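Local coordinates for death on curing protein (Enterobacteria phage P1, PDB 3DD7) that acts as the toxin of the phage P1 Phd-Doc addiction module, probably by inhibiting translation, and is neutralised by its antitoxin partner Phd, at residues Ala56-Val60 with Val111-Ala115; Lys73-Leu77 with Thr101-Ala105. The protein carries 2 engineered substitutions. One frame throughout, in Å; residues are numbered along the deposited sequence.

Contact 1. Residues Ala56-Val60 with Val111-Ala115; sequences ATYLV and VSSVA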
# COMPACT_ATOMS: atom_id res chain seq x y z
N ALA A 56 1.24 4.64 -6.18
CA ALA A 56 1.93 5.55 -5.26
C ALA A 56 0.95 6.29 -4.32
O ALA A 56 1.27 6.51 -3.15
CB ALA A 56 2.77 6.55 -6.02
N THR A 57 -0.21 6.68 -4.85
CA THR A 57 -1.22 7.42 -4.08
C THR A 57 -1.75 6.52 -2.97
O THR A 57 -1.85 6.94 -1.81
CB THR A 57 -2.36 7.96 -4.99
OG1 THR A 57 -1.80 8.66 -6.11
CG2 THR A 57 -3.25 8.94 -4.24
N TYR A 58 -2.06 5.26 -3.31
CA TYR A 58 -2.41 4.28 -2.26
C TYR A 58 -1.30 4.13 -1.23
O TYR A 58 -1.56 4.13 -0.02
CB TYR A 58 -2.70 2.90 -2.83
CG TYR A 58 -4.10 2.73 -3.39
CD1 TYR A 58 -5.19 2.47 -2.55
CD2 TYR A 58 -4.33 2.82 -4.75
CE1 TYR A 58 -6.48 2.31 -3.07
CE2 TYR A 58 -5.60 2.64 -5.29
CZ TYR A 58 -6.67 2.40 -4.45
OH TYR A 58 -7.94 2.23 -4.97
N LEU A 59 -0.06 3.97 -1.70
CA LEU A 59 1.05 3.78 -0.80
C LEU A 59 1.18 4.97 0.16
O LEU A 59 1.20 4.79 1.38
CB LEU A 59 2.35 3.53 -1.57
CG LEU A 59 3.52 2.97 -0.76
CD1 LEU A 59 4.55 2.22 -1.65
CD2 LEU A 59 4.22 4.08 0.06
N VAL A 60 1.29 6.18 -0.38
CA VAL A 60 1.47 7.36 0.46
C VAL A 60 0.26 7.58 1.39
O VAL A 60 0.42 7.86 2.59
CB VAL A 60 1.79 8.64 -0.35
CG1 VAL A 60 1.92 9.89 0.55
CG2 VAL A 60 3.07 8.47 -1.15
N VAL A 111 4.29 11.48 -3.43
CA VAL A 111 3.59 10.57 -4.33
C VAL A 111 4.33 10.44 -5.68
O VAL A 111 4.63 9.34 -6.11
CB VAL A 111 2.10 10.99 -4.51
CG1 VAL A 111 1.41 10.18 -5.62
CG2 VAL A 111 1.35 10.80 -3.19
N SER A 112 4.63 11.58 -6.33
CA SER A 112 5.34 11.60 -7.61
C SER A 112 6.65 10.79 -7.53
O SER A 112 6.97 9.99 -8.42
CB SER A 112 5.63 13.05 -8.02
OG SER A 112 6.33 13.12 -9.24
N SER A 113 7.40 11.02 -6.46
CA SER A 113 8.68 10.34 -6.30
C SER A 113 8.50 8.84 -6.04
O SER A 113 9.25 8.01 -6.56
CB SER A 113 9.48 11.05 -5.21
OG SER A 113 9.66 12.43 -5.54
N VAL A 114 7.51 8.48 -5.22
CA VAL A 114 7.19 7.07 -5.01
C VAL A 114 6.82 6.41 -6.34
O VAL A 114 7.31 5.32 -6.68
CB VAL A 114 6.09 6.85 -3.93
CG1 VAL A 114 5.73 5.38 -3.87
CG2 VAL A 114 6.62 7.30 -2.57
N ALA A 115 5.99 7.10 -7.12
CA ALA A 115 5.60 6.58 -8.44
C ALA A 115 6.82 6.38 -9.33
O ALA A 115 6.90 5.38 -10.06
CB ALA A 115 4.57 7.48 -9.11
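Ala56 packs against the first turn of helix 111-122. Ala56 CB lies over a backbone hydrogen bond of that turn, 3.4 Å from Val111 O and 3.4 Å from Ala115 N. No larger side chain stands between the two backbones here, and CA of Ala56 is 5.0 Å from CA of Ala115. The short helix axes pass 8.7 Å apart, with their directions at 120°.

Val111 spreads its two methyls over helix 51-65. Val111 CG1 is anti to the backbone N (chi1 171°) and turns to Ala56 and Thr57, 3.6 Å from Thr57 OG1. Val111 CG2 goes the other way and meets Val60 CG2 at 3.5 Å. Val114 also uses both branches. Val114 CG1 touches Ala56 CB at 3.8 Å and reaches Leu59 CD1 at 4.0 Å. Its CG2 lies near Val60 CG2. Leu59 continues onto helix 72-86, where it touches Leu77 and Ala80.

Thr57 turns its hydroxyl back along its own helix. With chi1 at -51°, OG1 sits beside its backbone N and hydrogen-bonds to Glu53 O. The one polar side-chain atom in the contact is therefore satisfied within helix 51-65, and Val111 meets it by packing alone. No hydrogen bond or salt bridge crosses the interface. Shape fit and burial of small apolar groups hold the C-terminal helix to helix 51-65 of the Fic/DOC fold.

Contact 2. Residues Lys73-Leu77 with Thr101-Ala105; sequences KRTAL and TVGAA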
# COMPACT_ATOMS: atom_id res chain seq x y z
N LYS A 73 2.72 0.82 7.57
CA LYS A 73 3.68 0.81 6.46
C LYS A 73 3.58 -0.49 5.66
O LYS A 73 3.55 -0.46 4.42
CB LYS A 73 5.11 1.06 6.94
CG LYS A 73 5.34 2.47 7.51
CD LYS A 73 6.76 2.65 8.01
CE LYS A 73 7.08 1.78 9.24
NZ LYS A 73 6.54 2.42 10.47
N ARG A 74 3.50 -1.62 6.36
CA ARG A 74 3.32 -2.90 5.66
C ARG A 74 2.07 -2.88 4.80
O ARG A 74 2.10 -3.31 3.64
CB ARG A 74 3.30 -4.08 6.64
CG ARG A 74 4.69 -4.54 7.02
CD ARG A 74 4.57 -5.66 8.07
NE ARG A 74 4.41 -5.13 9.42
CZ ARG A 74 3.81 -5.77 10.43
NH1 ARG A 74 3.18 -6.92 10.23
NH2 ARG A 74 3.79 -5.23 11.65
N THR A 75 0.98 -2.35 5.35
CA THR A 75 -0.30 -2.37 4.64
C THR A 75 -0.19 -1.43 3.46
O THR A 75 -0.68 -1.75 2.38
CB THR A 75 -1.47 -2.02 5.59
OG1 THR A 75 -1.48 -2.98 6.67
CG2 THR A 75 -2.81 -2.02 4.83
N ALA A 76 0.50 -0.30 3.65
CA ALA A 76 0.70 0.69 2.59
C ALA A 76 1.40 0.02 1.40
O ALA A 76 0.89 0.02 0.28
CB ALA A 76 1.52 1.84 3.10
N LEU A 77 2.55 -0.61 1.68
CA LEU A 77 3.37 -1.28 0.67
C LEU A 77 2.64 -2.41 -0.07
O LEU A 77 2.58 -2.43 -1.30
CB LEU A 77 4.69 -1.78 1.27
CG LEU A 77 5.57 -2.52 0.27
CD1 LEU A 77 5.93 -1.61 -0.92
CD2 LEU A 77 6.83 -3.01 0.95
N THR A 101 9.10 2.97 1.62
CA THR A 101 7.84 3.03 2.34
C THR A 101 8.00 3.89 3.58
O THR A 101 7.13 4.70 3.87
CB THR A 101 7.35 1.62 2.66
OG1 THR A 101 7.28 0.88 1.43
CG2 THR A 101 5.96 1.63 3.32
N VAL A 102 9.12 3.73 4.30
CA VAL A 102 9.42 4.58 5.46
C VAL A 102 9.48 6.05 5.04
O VAL A 102 8.87 6.93 5.67
CB VAL A 102 10.74 4.15 6.17
CG1 VAL A 102 11.13 5.11 7.29
CG2 VAL A 102 10.61 2.73 6.70
N GLY A 103 10.18 6.33 3.94
CA GLY A 103 10.28 7.70 3.45
C GLY A 103 8.94 8.31 3.09
O GLY A 103 8.70 9.50 3.34
N ALA A 104 8.06 7.50 2.51
CA ALA A 104 6.71 7.92 2.19
C ALA A 104 5.95 8.23 3.48
O ALA A 104 5.23 9.24 3.58
CB ALA A 104 5.99 6.83 1.41
N ALA A 105 6.13 7.35 4.45
CA ALA A 105 5.43 7.44 5.73
C ALA A 105 5.79 8.71 6.51
O ALA A 105 4.94 9.29 7.16
CB ALA A 105 5.69 6.18 6.56
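The peptide group of Lys73 is the flat group that Thr101 meets. Methyl CG2 of Thr101 comes to 3.4 Å from Lys73 O and stands well off the peptide plane, to one side of it. The same oxygen accepts the helical hydrogen bond from Leu77 N. The guanidinium of Arg74 lies on another side of the helix, where NH1 is bonded to Asn16 and Gly21.

Lys73 packs beside helix 97-105 through its aliphatic chain, its CG beside the backbone N (chi1 -66°). Lys73 CG touches Ala105 CB at 3.8 Å, and Lys73 CD lies 4.1 Å from Val102 CG2. The chain bends beyond CG, at chi3 and again at chi4. Thr101 OG1 rests against Leu77, 3.7 Å from Leu77 CD1, the two side chains crossing at about a right angle. This hydroxyl is bonded to Leu97 O of its own helix.

The bound Phd peptide packs on Lys73, Arg74, Leu77 and Thr101, so both helices help form the antitoxin site. Lys73 and Arg74 belong to the Fic signature sequence. With no hydrogen bond across the segments, the contact rests on van der Waals packing. Its two oxygens are engaged in helical bonds, and the lysine contributes its aliphatic stem.

Helices 6-20 and 31-45 come first in the chain and enter neither contact directly. Helix 51-65 opens the larger loop, which contact 1 closes when helix 111-122 returns to it after some fifty residues. Contact 2 lies within this loop. It joins helix 72-86 to helix 97-105 and closes a loop of 23 residues, so the two loops nest and do not cross. The contact centres are about 10 Å apart, and the contacts touch. Leu59 CD2 of 56-60 meets Ala104 CB of 101-105 at 3.5 Å, and Leu59 O lies 3.4 Å from Ala76 CB. The four helices are thus tied into one packed core, with Leu59 between the two contacts.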